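Local structure of TRUD (Uncultured prochloron, 4BS9) at residues I610-V614 against P637-I641; S561-W565 against L602-A606; R51-V55 against E64-D68; N30-T34 against L74-Y79; A157-V161 against I271-M275. The protein acts as a cyanobactin heterocyclase of the trunkamide pathway, a zinc-containing processive adenylase that probably uses ATP to form heterocycles in its precursor peptide. Residues are numbered along the deposited sequence.

Overall arrangement
The five contacts fall into three regions of one long chain. Interactions 1 and 2 lie in the YcaO part and touch each other. They use neighbouring strands of one antiparallel sheet, 612-619 and 597-603, and their helices pack on its two faces. Both are buried and apolar, each with a CH-pi contact. Interactions 3 and 4 lie in the winged helix-turn-helix region and share helix 64-76, with centres about 18 Å apart. Both are partly buried. Interaction 3 adds a salt-bridge network to an apolar patch, and interaction 4 an aromatic pair. Interaction 5 is a buried contact of a helix with a mixed sheet, its centre about 61 Å from that of interaction 1.

Interaction 1: residues I610-V614 against P637-I641; sequences IPAFV and PTVAI
Residues 610-614 run extended and enter strand 612-614, with phi/psi near -140/136 at Ala612 and -138/151 at Phe613. Residues 637-641 form the first turn of helix 637-654, and Ile641 N bonds to Pro637 O at 2.8 Å. The strand and helix axes come within 8.0 Å and cross at -30°, roughly parallel. Pro611 CA lies 5.2 Å from Pro637 CA, and Phe613 CA lies 6.2 Å from Ile641 CA. Phe613 takes the m rotamer with chi2 of -90°, and its CB points to the helix. Ile641, m and t, places CG1 over the ring face, 3.6 Å from the Phe613 centroid and 10° off the normal, a CH-pi contact. Ala640 CB meets the ring edge, 3.7 Å from Phe613 CD2. Pro611 CB sits 3.9 Å from Pro637 CB and 4.3 Å from Ala640 CB. This is alpha/beta packing: the helix follows directly on the three-stranded antiparallel sheet and lies against one face of it. Apolar fit, with no polar pairing between the segments, therefore holds helix to sheet.

Interaction 2: residues S561-W565 against L602-A606; sequences SVCLW and LDLTA
In this helix-on-sheet packing, helix 545-568 lies against a three-stranded antiparallel sheet at the end of strand 597-603. Leu604, Trp565 and Ser561 carry most of it. Residues 561-565 are regular helix. Residues 602-603 are strand, and at Leu604 (phi/psi -100/6) the chain turns out of it. The closest CA atoms are those of Ser561 and Leu604, 5.9 Å apart. Leu604, m and t, points into the helix. Its CD1 lies 3.8 Å from Val562 CG2 and 3.7 Å from Trp565 CE3. Trp565 is t with chi2 of 67°, which turns its indole across Leu604 and brings CZ2 to 4.3 Å from Leu602 CD1. Its NE1 bonds to the backbone of Tyr681. Ser561 CB packs 3.6 Å from Leu604 O, while its OG bonds back to the carbonyl of Val557. Beyond them, Leu564 CD1 meets Ala606 CB at 3.9 Å. Leu604 CD2 stands over the Trp565 five-membered ring in a CH-pi contact, 3.8 Å from its centroid and 15° off the normal.

Interaction 3: residues R51-V55 against E64-D68; sequences REQIV and EEYID
Arg51 reaches across from one helix start to the other and makes salt bridges to two acids. Its NH2 donates to Glu64 OE2 at 2.8 Å and to Asp68 OD1 at 2.9 Å, with a weak bond to Asp68 OD2 at 3.1 Å. Its NE also donates to Asp68 OD1, at 3.0 Å. Both acids approach the guanidinium edge near its plane. Arg51 NH1 pairs with Glu52 OE1 at 3.3 Å, so four residues form one network. Arg51 is t, m, t; Glu64 is t, t; Asp68 is m. Asp68 sits one turn after Glu64. Next to the charged group, Val55 CG2 lies 3.8 Å from Glu64 CG and 4.3 Å from Ile67 CD1. Ile54 CG2 and Ile67 CG2 are 4.4 Å apart. The helix axes approach to 10.5 Å at 136°. Val55 CA and Glu64 CA are nearest, at 5.9 Å. In this winged helix-turn-helix domain, loop residues Phe44, Leu45 and Tyr49 pack on Ile54, and helix 64-76 runs on to meet strand 29-34 in interaction 4.

Interaction 4: residues N30-T34 against L74-Y79; sequences NHALT and LVEKGY
In the winged helix-turn-helix domain, strand 29-34 at the margin of a three-stranded antiparallel sheet packs against the end of helix 64-76. In related cyclodehydratases such a domain recognises the leader peptide, and the same is likely here. Residues 30-34 are extended. His31 CA lies 9.2 Å from Tyr79 CA, and Leu33 CA lies 9.9 Å from Leu74 CA, so side chains bridge the gap.

By backbone bonding, the helix ends in a Schellman motif. Tyr79 N donates to Leu74 O at 2.8 Å and Gly78 N to Val75 O at 3.0 Å. Gly78 has phi/psi of 66/32, a positive phi that suits glycine. This turn directs Tyr79 toward the sheet.

The aromatic part is an edge-to-face pair. The edge of Tyr79 (m, chi2 -48°) meets the face of His31 (m, chi2 -92°), with centroids 4.8 Å apart and planes at 66°. His31 ND1 and Tyr79 OH are 2.8 Å apart. Phe12 touches both residues.

The apolar part centres on Leu33, m and t, which meets both Tyr79 and Leu74. Tyr38 of helix 36-41 also packs on Leu33 and Leu74. Lys77 NZ comes to 4.4 Å from Leu33 CD2. Leu33 CD2 lies 3.8 Å from Tyr79 CE2, while Leu33 CD1 lies 3.8 Å from Leu74 CD2.

Interaction 5: residues A157-V161 against I271-M275; sequences AQLQV and IAKWM
This is a buried, mainly apolar contact between the long helix 257-283 and the start of strand 160-163 in a seven-stranded mixed sheet. Residues 157-159 lead into the strand. Gln158 has phi/psi of -111/0, a bend, and the chain is extended from Leu159 onward. Residues 271-275 are helical, with Met275 N bonded to Ile271 O at 3.0 Å. The nearest CA pairs are Leu159 with Met275 at 8.6 Å and Val161 with Ile271 at 8.8 Å, so large side chains fill the space.

Leu159 is t and p and points at the helix. Its CD2 lies 3.9 Å from Ile271 CG2, and its CD1 lies 4.0 Å from Trp274 CZ3. Val161 (t) adds CG2 at 4.1 Å from Ile271 CD1. Leu159 and Val161 therefore share Ile271, whose CB points toward the strand. Trp274 is t with chi2 of 79°, and its edge meets Gln158 O, 4.0 Å from CZ3. The end of the Gln158 side chain comes near Met275. Lys273, out of reach of 157-161, pairs with Glu270 and bonds to the backbone of Gln302 of the second subunit.

Other elements surround the contact. Strand 112-117 lies beside 160-163 in the sheet, and its Val113 packs on Val161 and Met275. Leu201 of strand 195-202 meets Leu159 and Trp274. Helix 124-136 brings Leu130 to Val161 and Leu134 to Ile271.

Interaction 1: residues I610-V614 against P637-I641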
# COMPACT_ATOMS: atom_id res chain seq x y z
N ILE A 610 15.29 4.74 40.78
CA ILE A 610 15.09 4.89 39.35
C ILE A 610 13.88 5.81 39.12
O ILE A 610 12.80 5.59 39.68
CB ILE A 610 14.92 3.52 38.65
CG1 ILE A 610 16.20 2.71 38.78
CG2 ILE A 610 14.57 3.70 37.18
CD1 ILE A 610 16.03 1.26 38.38
N PRO A 611 14.06 6.86 38.30
CA PRO A 611 12.97 7.79 38.08
C PRO A 611 11.68 7.14 37.57
O PRO A 611 11.68 6.47 36.54
CB PRO A 611 13.54 8.77 37.05
CG PRO A 611 15.00 8.76 37.30
CD PRO A 611 15.33 7.36 37.74
N ALA A 612 10.58 7.36 38.29
CA ALA A 612 9.27 6.86 37.89
C ALA A 612 8.24 7.94 38.20
O ALA A 612 8.30 8.54 39.27
CB ALA A 612 8.95 5.58 38.63
N PHE A 613 7.32 8.18 37.26
CA PHE A 613 6.36 9.27 37.36
C PHE A 613 4.94 8.89 36.93
O PHE A 613 4.78 8.05 36.05
CB PHE A 613 6.82 10.43 36.47
CG PHE A 613 8.20 10.91 36.75
CD1 PHE A 613 8.42 11.91 37.67
CD2 PHE A 613 9.28 10.36 36.08
CE1 PHE A 613 9.70 12.36 37.95
CE2 PHE A 613 10.56 10.81 36.35
CZ PHE A 613 10.77 11.80 37.29
N VAL A 614 3.92 9.54 37.51
CA VAL A 614 2.58 9.56 36.92
C VAL A 614 2.28 10.91 36.32
O VAL A 614 2.63 11.91 36.90
CB VAL A 614 1.45 9.38 37.94
CG1 VAL A 614 0.16 8.98 37.23
CG2 VAL A 614 1.80 8.33 38.95
N PRO A 637 15.47 10.88 33.93
CA PRO A 637 14.14 11.27 34.34
C PRO A 637 13.37 11.97 33.24
O PRO A 637 12.16 11.80 33.15
CB PRO A 637 14.38 12.21 35.51
CG PRO A 637 15.76 12.72 35.31
CD PRO A 637 16.51 11.59 34.70
N THR A 638 14.05 12.74 32.40
CA THR A 638 13.39 13.41 31.27
C THR A 638 12.72 12.41 30.33
O THR A 638 11.57 12.60 29.90
CB THR A 638 14.38 14.25 30.44
OG1 THR A 638 15.16 15.07 31.31
CG2 THR A 638 13.63 15.14 29.46
N VAL A 639 13.43 11.33 30.01
CA VAL A 639 12.84 10.27 29.21
C VAL A 639 11.62 9.71 29.92
O VAL A 639 10.57 9.55 29.32
CB VAL A 639 13.82 9.12 28.95
CG1 VAL A 639 13.12 8.00 28.22
CG2 VAL A 639 15.01 9.62 28.16
N ALA A 640 11.77 9.44 31.21
CA ALA A 640 10.70 8.84 32.01
C ALA A 640 9.44 9.70 31.99
O ALA A 640 8.33 9.19 31.80
CB ALA A 640 11.18 8.62 33.44
N ILE A 641 9.62 11.00 32.19
CA ILE A 641 8.50 11.94 32.20
C ILE A 641 7.83 11.95 30.82
O ILE A 641 6.62 11.82 30.72
CB ILE A 641 8.93 13.37 32.59
CG1 ILE A 641 9.43 13.42 34.04
CG2 ILE A 641 7.77 14.34 32.43
CD1 ILE A 641 10.21 14.67 34.38

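Interaction 2: residues S561-W565 against L602-A606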
# COMPACT_ATOMS: atom_id res chain seq x y z
N SER A 561 6.74 0.52 41.11
CA SER A 561 6.58 1.87 41.62
C SER A 561 5.11 2.31 41.69
O SER A 561 4.66 2.87 42.69
CB SER A 561 7.36 2.86 40.76
OG SER A 561 8.76 2.67 40.92
N VAL A 562 4.36 2.05 40.62
CA VAL A 562 2.93 2.38 40.57
C VAL A 562 2.15 1.55 41.59
O VAL A 562 1.18 2.04 42.15
CB VAL A 562 2.35 2.19 39.15
CG1 VAL A 562 0.84 2.28 39.16
CG2 VAL A 562 2.93 3.23 38.19
N CYS A 563 2.58 0.33 41.86
CA CYS A 563 1.89 -0.52 42.84
C CYS A 563 2.10 -0.02 44.26
O CYS A 563 1.16 -0.01 45.06
CB CYS A 563 2.37 -1.98 42.76
SG CYS A 563 1.62 -2.88 41.38
N LEU A 564 3.32 0.39 44.57
CA LEU A 564 3.62 0.88 45.90
C LEU A 564 2.78 2.11 46.20
O LEU A 564 2.24 2.26 47.30
CB LEU A 564 5.12 1.18 46.05
CG LEU A 564 6.04 -0.04 46.15
CD1 LEU A 564 7.49 0.34 45.91
CD2 LEU A 564 5.90 -0.71 47.51
N TRP A 565 2.64 2.97 45.19
CA TRP A 565 1.93 4.25 45.33
C TRP A 565 0.44 4.03 45.40
O TRP A 565 -0.24 4.45 46.34
CB TRP A 565 2.27 5.15 44.15
CG TRP A 565 1.37 6.29 43.97
CD1 TRP A 565 1.22 7.35 44.81
CD2 TRP A 565 0.49 6.51 42.87
NE1 TRP A 565 0.29 8.22 44.30
CE2 TRP A 565 -0.18 7.72 43.11
CE3 TRP A 565 0.20 5.80 41.71
CZ2 TRP A 565 -1.13 8.24 42.23
CZ3 TRP A 565 -0.74 6.32 40.83
CH2 TRP A 565 -1.39 7.52 41.09
N LEU A 602 3.30 13.65 39.21
CA LEU A 602 3.78 13.25 40.53
C LEU A 602 5.04 12.36 40.42
O LEU A 602 5.21 11.67 39.43
CB LEU A 602 2.67 12.50 41.26
CG LEU A 602 1.31 13.19 41.33
CD1 LEU A 602 0.31 12.32 42.09
CD2 LEU A 602 1.41 14.58 41.96
N ASP A 603 5.91 12.38 41.44
CA ASP A 603 7.11 11.54 41.44
C ASP A 603 6.89 10.21 42.15
O ASP A 603 6.72 10.18 43.35
CB ASP A 603 8.31 12.25 42.09
CG ASP A 603 9.55 11.35 42.15
OD1 ASP A 603 10.26 11.23 41.13
OD2 ASP A 603 9.81 10.73 43.21
N LEU A 604 6.96 9.10 41.42
CA LEU A 604 6.73 7.76 41.98
C LEU A 604 8.00 6.99 42.30
O LEU A 604 7.93 5.81 42.69
CB LEU A 604 5.88 6.93 41.02
CG LEU A 604 4.45 7.44 40.76
CD1 LEU A 604 3.59 6.24 40.39
CD2 LEU A 604 3.83 8.20 41.93
N THR A 605 9.16 7.65 42.16
CA THR A 605 10.44 7.01 42.46
C THR A 605 10.43 6.35 43.84
O THR A 605 10.05 6.97 44.83
CB THR A 605 11.59 8.04 42.41
OG1 THR A 605 11.65 8.61 41.10
CG2 THR A 605 12.91 7.39 42.72
N ALA A 606 10.86 5.10 43.89
CA ALA A 606 10.91 4.35 45.14
C ALA A 606 12.35 4.00 45.47
O ALA A 606 13.28 4.68 45.03
CB ALA A 606 10.07 3.09 45.03

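Interaction 3: residues R51-V55 against E64-D68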
# COMPACT_ATOMS: atom_id res chain seq x y z
N ARG A 51 21.62 -18.93 -40.03
CA ARG A 51 22.57 -17.81 -40.21
C ARG A 51 23.42 -17.97 -41.48
O ARG A 51 23.77 -16.98 -42.14
CB ARG A 51 23.44 -17.66 -38.96
CG ARG A 51 24.66 -16.78 -39.10
CD ARG A 51 25.85 -17.59 -39.59
NE ARG A 51 26.99 -16.73 -39.87
CZ ARG A 51 28.06 -17.10 -40.57
NH1 ARG A 51 28.16 -18.33 -41.09
NH2 ARG A 51 29.05 -16.23 -40.77
N GLU A 52 23.74 -19.21 -41.82
CA GLU A 52 24.41 -19.50 -43.08
C GLU A 52 23.56 -18.99 -44.23
O GLU A 52 24.06 -18.46 -45.22
CB GLU A 52 24.63 -21.01 -43.22
CG GLU A 52 25.35 -21.45 -44.48
CD GLU A 52 26.76 -20.89 -44.61
OE1 GLU A 52 27.26 -20.25 -43.65
OE2 GLU A 52 27.39 -21.08 -45.68
N GLN A 53 22.26 -19.12 -44.05
CA GLN A 53 21.30 -18.86 -45.09
C GLN A 53 20.92 -17.38 -45.18
O GLN A 53 20.46 -16.92 -46.22
CB GLN A 53 20.09 -19.73 -44.82
CG GLN A 53 19.16 -19.93 -45.99
CD GLN A 53 18.07 -20.93 -45.65
OE1 GLN A 53 18.00 -21.41 -44.52
NE2 GLN A 53 17.22 -21.24 -46.63
N ILE A 54 21.12 -16.62 -44.10
CA ILE A 54 20.87 -15.18 -44.14
C ILE A 54 21.96 -14.48 -44.97
O ILE A 54 21.72 -13.47 -45.64
CB ILE A 54 20.81 -14.57 -42.72
CG1 ILE A 54 19.58 -15.11 -42.00
CG2 ILE A 54 20.76 -13.05 -42.78
CD1 ILE A 54 19.40 -14.60 -40.58
N VAL A 55 23.17 -15.02 -44.91
CA VAL A 55 24.27 -14.47 -45.67
C VAL A 55 24.00 -14.58 -47.17
O VAL A 55 24.28 -13.65 -47.92
CB VAL A 55 25.60 -15.14 -45.29
CG1 VAL A 55 26.73 -14.65 -46.17
CG2 VAL A 55 25.92 -14.90 -43.81
N GLU A 64 29.21 -10.48 -45.01
CA GLU A 64 29.07 -11.47 -43.94
C GLU A 64 29.48 -10.93 -42.57
O GLU A 64 28.74 -11.05 -41.59
CB GLU A 64 29.92 -12.72 -44.29
CG GLU A 64 29.59 -13.98 -43.49
CD GLU A 64 30.50 -15.16 -43.80
OE1 GLU A 64 30.89 -15.34 -44.97
OE2 GLU A 64 30.81 -15.94 -42.88
N GLU A 65 30.65 -10.31 -42.52
CA GLU A 65 31.26 -9.93 -41.25
C GLU A 65 30.39 -8.98 -40.44
O GLU A 65 30.33 -9.08 -39.22
CB GLU A 65 32.64 -9.31 -41.47
CG GLU A 65 33.66 -10.21 -42.15
CD GLU A 65 33.56 -10.20 -43.68
OE1 GLU A 65 32.80 -9.39 -44.25
OE2 GLU A 65 34.26 -11.01 -44.31
N TYR A 66 29.74 -8.06 -41.14
CA TYR A 66 28.80 -7.13 -40.52
C TYR A 66 27.49 -7.83 -40.12
O TYR A 66 26.89 -7.48 -39.11
CB TYR A 66 28.51 -5.97 -41.45
CG TYR A 66 29.72 -5.10 -41.75
CD1 TYR A 66 30.11 -4.11 -40.87
CD2 TYR A 66 30.48 -5.29 -42.92
CE1 TYR A 66 31.21 -3.31 -41.13
CE2 TYR A 66 31.59 -4.50 -43.18
CZ TYR A 66 31.96 -3.50 -42.28
OH TYR A 66 33.05 -2.67 -42.49
N ILE A 67 27.05 -8.82 -40.89
CA ILE A 67 25.90 -9.60 -40.46
C ILE A 67 26.22 -10.30 -39.13
O ILE A 67 25.44 -10.20 -38.18
CB ILE A 67 25.48 -10.63 -41.54
CG1 ILE A 67 24.88 -9.90 -42.75
CG2 ILE A 67 24.46 -11.62 -40.98
CD1 ILE A 67 24.77 -10.76 -43.98
N ASP A 68 27.37 -10.95 -39.05
CA ASP A 68 27.79 -11.62 -37.82
C ASP A 68 27.81 -10.67 -36.65
O ASP A 68 27.30 -10.98 -35.58
CB ASP A 68 29.17 -12.25 -37.96
CG ASP A 68 29.18 -13.44 -38.91
OD1 ASP A 68 28.15 -14.16 -39.00
OD2 ASP A 68 30.22 -13.66 -39.56

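Interaction 4: residues N30-T34 against L74-Y79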
# COMPACT_ATOMS: atom_id res chain seq x y z
N ASN A 30 8.19 -2.59 -25.06
CA ASN A 30 8.61 -2.25 -26.42
C ASN A 30 10.09 -1.87 -26.50
O ASN A 30 10.74 -1.58 -25.49
CB ASN A 30 7.78 -1.09 -26.95
CG ASN A 30 6.30 -1.41 -27.00
OD1 ASN A 30 5.91 -2.55 -27.26
ND2 ASN A 30 5.46 -0.39 -26.77
N HIS A 31 10.63 -1.91 -27.71
CA HIS A 31 12.02 -1.55 -27.97
C HIS A 31 12.13 -1.02 -29.38
O HIS A 31 11.42 -1.48 -30.28
CB HIS A 31 12.92 -2.77 -27.85
CG HIS A 31 12.89 -3.42 -26.51
ND1 HIS A 31 13.77 -3.10 -25.50
CD2 HIS A 31 12.09 -4.39 -26.02
CE1 HIS A 31 13.51 -3.84 -24.44
NE2 HIS A 31 12.50 -4.63 -24.73
N ALA A 32 13.01 -0.05 -29.58
CA ALA A 32 13.28 0.45 -30.90
C ALA A 32 14.73 0.15 -31.27
O ALA A 32 15.61 0.13 -30.40
CB ALA A 32 13.00 1.94 -30.97
N LEU A 33 14.97 -0.13 -32.54
CA LEU A 33 16.31 -0.24 -33.07
C LEU A 33 16.47 0.75 -34.19
O LEU A 33 15.52 1.03 -34.92
CB LEU A 33 16.59 -1.64 -33.58
CG LEU A 33 16.67 -2.68 -32.47
CD1 LEU A 33 16.73 -4.06 -33.10
CD2 LEU A 33 17.85 -2.45 -31.54
N THR A 34 17.69 1.26 -34.32
CA THR A 34 18.00 2.31 -35.27
C THR A 34 19.20 1.91 -36.12
O THR A 34 20.29 1.65 -35.62
CB THR A 34 18.25 3.64 -34.53
OG1 THR A 34 17.26 3.80 -33.51
CG2 THR A 34 18.20 4.83 -35.48
N LEU A 74 22.51 -8.24 -31.34
CA LEU A 74 21.14 -8.61 -31.00
C LEU A 74 21.01 -9.70 -29.92
O LEU A 74 20.03 -9.73 -29.17
CB LEU A 74 20.40 -9.02 -32.27
CG LEU A 74 20.23 -7.92 -33.33
CD1 LEU A 74 19.77 -8.53 -34.66
CD2 LEU A 74 19.26 -6.83 -32.88
N VAL A 75 22.01 -10.58 -29.83
CA VAL A 75 22.06 -11.61 -28.78
C VAL A 75 22.43 -10.97 -27.46
O VAL A 75 21.78 -11.22 -26.45
CB VAL A 75 23.09 -12.70 -29.13
CG1 VAL A 75 23.34 -13.64 -27.96
CG2 VAL A 75 22.64 -13.48 -30.34
N GLU A 76 23.49 -10.17 -27.48
CA GLU A 76 23.91 -9.35 -26.34
C GLU A 76 22.80 -8.43 -25.82
O GLU A 76 22.72 -8.18 -24.62
CB GLU A 76 25.11 -8.51 -26.76
CG GLU A 76 25.65 -7.56 -25.71
CD GLU A 76 27.03 -7.03 -26.05
OE1 GLU A 76 27.43 -7.08 -27.24
OE2 GLU A 76 27.73 -6.55 -25.13
N LYS A 77 21.96 -7.93 -26.71
CA LYS A 77 20.84 -7.07 -26.33
C LYS A 77 19.58 -7.85 -25.99
O LYS A 77 18.55 -7.25 -25.68
CB LYS A 77 20.53 -6.07 -27.44
CG LYS A 77 21.56 -4.96 -27.58
CD LYS A 77 21.24 -4.01 -28.74
CE LYS A 77 22.34 -2.97 -28.91
NZ LYS A 77 21.93 -1.97 -29.94
N GLY A 78 19.64 -9.18 -26.07
CA GLY A 78 18.50 -10.04 -25.75
C GLY A 78 17.30 -9.93 -26.68
O GLY A 78 16.18 -10.10 -26.24
N TYR A 79 17.51 -9.65 -27.96
CA TYR A 79 16.41 -9.63 -28.94
C TYR A 79 16.39 -10.87 -29.83
O TYR A 79 15.51 -10.99 -30.68
CB TYR A 79 16.48 -8.36 -29.82
CG TYR A 79 16.39 -7.06 -29.06
CD1 TYR A 79 15.40 -6.86 -28.10
CD2 TYR A 79 17.28 -6.02 -29.30
CE1 TYR A 79 15.32 -5.67 -27.40
CE2 TYR A 79 17.20 -4.83 -28.60
CZ TYR A 79 16.22 -4.65 -27.65
OH TYR A 79 16.13 -3.47 -26.95

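Interaction 5: residues A157-V161 against I271-M275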
# COMPACT_ATOMS: atom_id res chain seq x y z
N ALA A 157 9.62 -40.25 -10.52
CA ALA A 157 9.05 -38.91 -10.74
C ALA A 157 9.93 -37.86 -10.12
O ALA A 157 10.59 -38.11 -9.12
CB ALA A 157 7.66 -38.81 -10.14
N GLN A 158 9.94 -36.68 -10.71
CA GLN A 158 10.72 -35.59 -10.15
C GLN A 158 9.88 -34.47 -9.55
O GLN A 158 10.40 -33.47 -9.06
CB GLN A 158 11.63 -35.03 -11.21
CG GLN A 158 10.91 -34.23 -12.26
CD GLN A 158 11.88 -33.28 -12.88
OE1 GLN A 158 13.08 -33.60 -12.96
NE2 GLN A 158 11.40 -32.10 -13.30
N LEU A 159 8.57 -34.63 -9.62
CA LEU A 159 7.69 -33.77 -8.90
C LEU A 159 6.48 -34.56 -8.55
O LEU A 159 5.93 -35.26 -9.39
CB LEU A 159 7.28 -32.59 -9.75
CG LEU A 159 6.43 -31.55 -9.01
CD1 LEU A 159 7.21 -30.87 -7.88
CD2 LEU A 159 5.92 -30.52 -10.00
N GLN A 160 6.07 -34.47 -7.30
CA GLN A 160 4.83 -35.06 -6.90
C GLN A 160 3.95 -33.89 -6.66
O GLN A 160 4.30 -33.00 -5.91
CB GLN A 160 4.99 -35.87 -5.63
CG GLN A 160 3.85 -36.86 -5.43
CD GLN A 160 3.64 -37.31 -3.99
OE1 GLN A 160 2.66 -37.99 -3.71
NE2 GLN A 160 4.54 -36.96 -3.09
N VAL A 161 2.80 -33.89 -7.33
CA VAL A 161 1.79 -32.88 -7.12
C VAL A 161 0.74 -33.47 -6.22
O VAL A 161 0.27 -34.57 -6.47
CB VAL A 161 1.12 -32.47 -8.43
CG1 VAL A 161 0.05 -31.44 -8.18
CG2 VAL A 161 2.17 -31.93 -9.37
N ILE A 271 3.50 -25.44 -12.67
CA ILE A 271 4.32 -26.65 -12.72
C ILE A 271 5.29 -26.58 -13.89
O ILE A 271 6.48 -26.81 -13.73
CB ILE A 271 3.43 -27.90 -12.86
CG1 ILE A 271 2.67 -28.15 -11.57
CG2 ILE A 271 4.24 -29.13 -13.20
CD1 ILE A 271 1.32 -28.77 -11.81
N ALA A 272 4.77 -26.25 -15.07
CA ALA A 272 5.58 -26.07 -16.25
C ALA A 272 6.75 -25.15 -15.95
O ALA A 272 7.91 -25.53 -16.15
CB ALA A 272 4.74 -25.49 -17.38
N LYS A 273 6.44 -23.95 -15.47
CA LYS A 273 7.46 -22.94 -15.14
C LYS A 273 8.55 -23.51 -14.25
O LYS A 273 9.73 -23.31 -14.53
CB LYS A 273 6.85 -21.79 -14.37
CG LYS A 273 5.96 -20.84 -15.13
CD LYS A 273 5.69 -19.69 -14.19
CE LYS A 273 4.58 -18.81 -14.68
NZ LYS A 273 4.18 -17.86 -13.61
N TRP A 274 8.15 -24.21 -13.18
CA TRP A 274 9.12 -24.81 -12.25
C TRP A 274 10.00 -25.89 -12.87
O TRP A 274 11.14 -26.07 -12.48
CB TRP A 274 8.44 -25.42 -11.04
CG TRP A 274 9.46 -25.85 -10.02
CD1 TRP A 274 10.12 -25.05 -9.14
CD2 TRP A 274 9.95 -27.18 -9.81
NE1 TRP A 274 10.99 -25.80 -8.38
CE2 TRP A 274 10.91 -27.11 -8.78
CE3 TRP A 274 9.67 -28.42 -10.37
CZ2 TRP A 274 11.59 -28.24 -8.30
CZ3 TRP A 274 10.35 -29.55 -9.90
CH2 TRP A 274 11.29 -29.44 -8.87
N MET A 275 9.47 -26.62 -13.84
CA MET A 275 10.25 -27.68 -14.46
C MET A 275 11.25 -27.13 -15.44
O MET A 275 12.32 -27.71 -15.60
CB MET A 275 9.34 -28.67 -15.15
CG MET A 275 8.49 -29.38 -14.12
SD MET A 275 8.14 -31.01 -14.69
CE MET A 275 6.78 -30.58 -15.76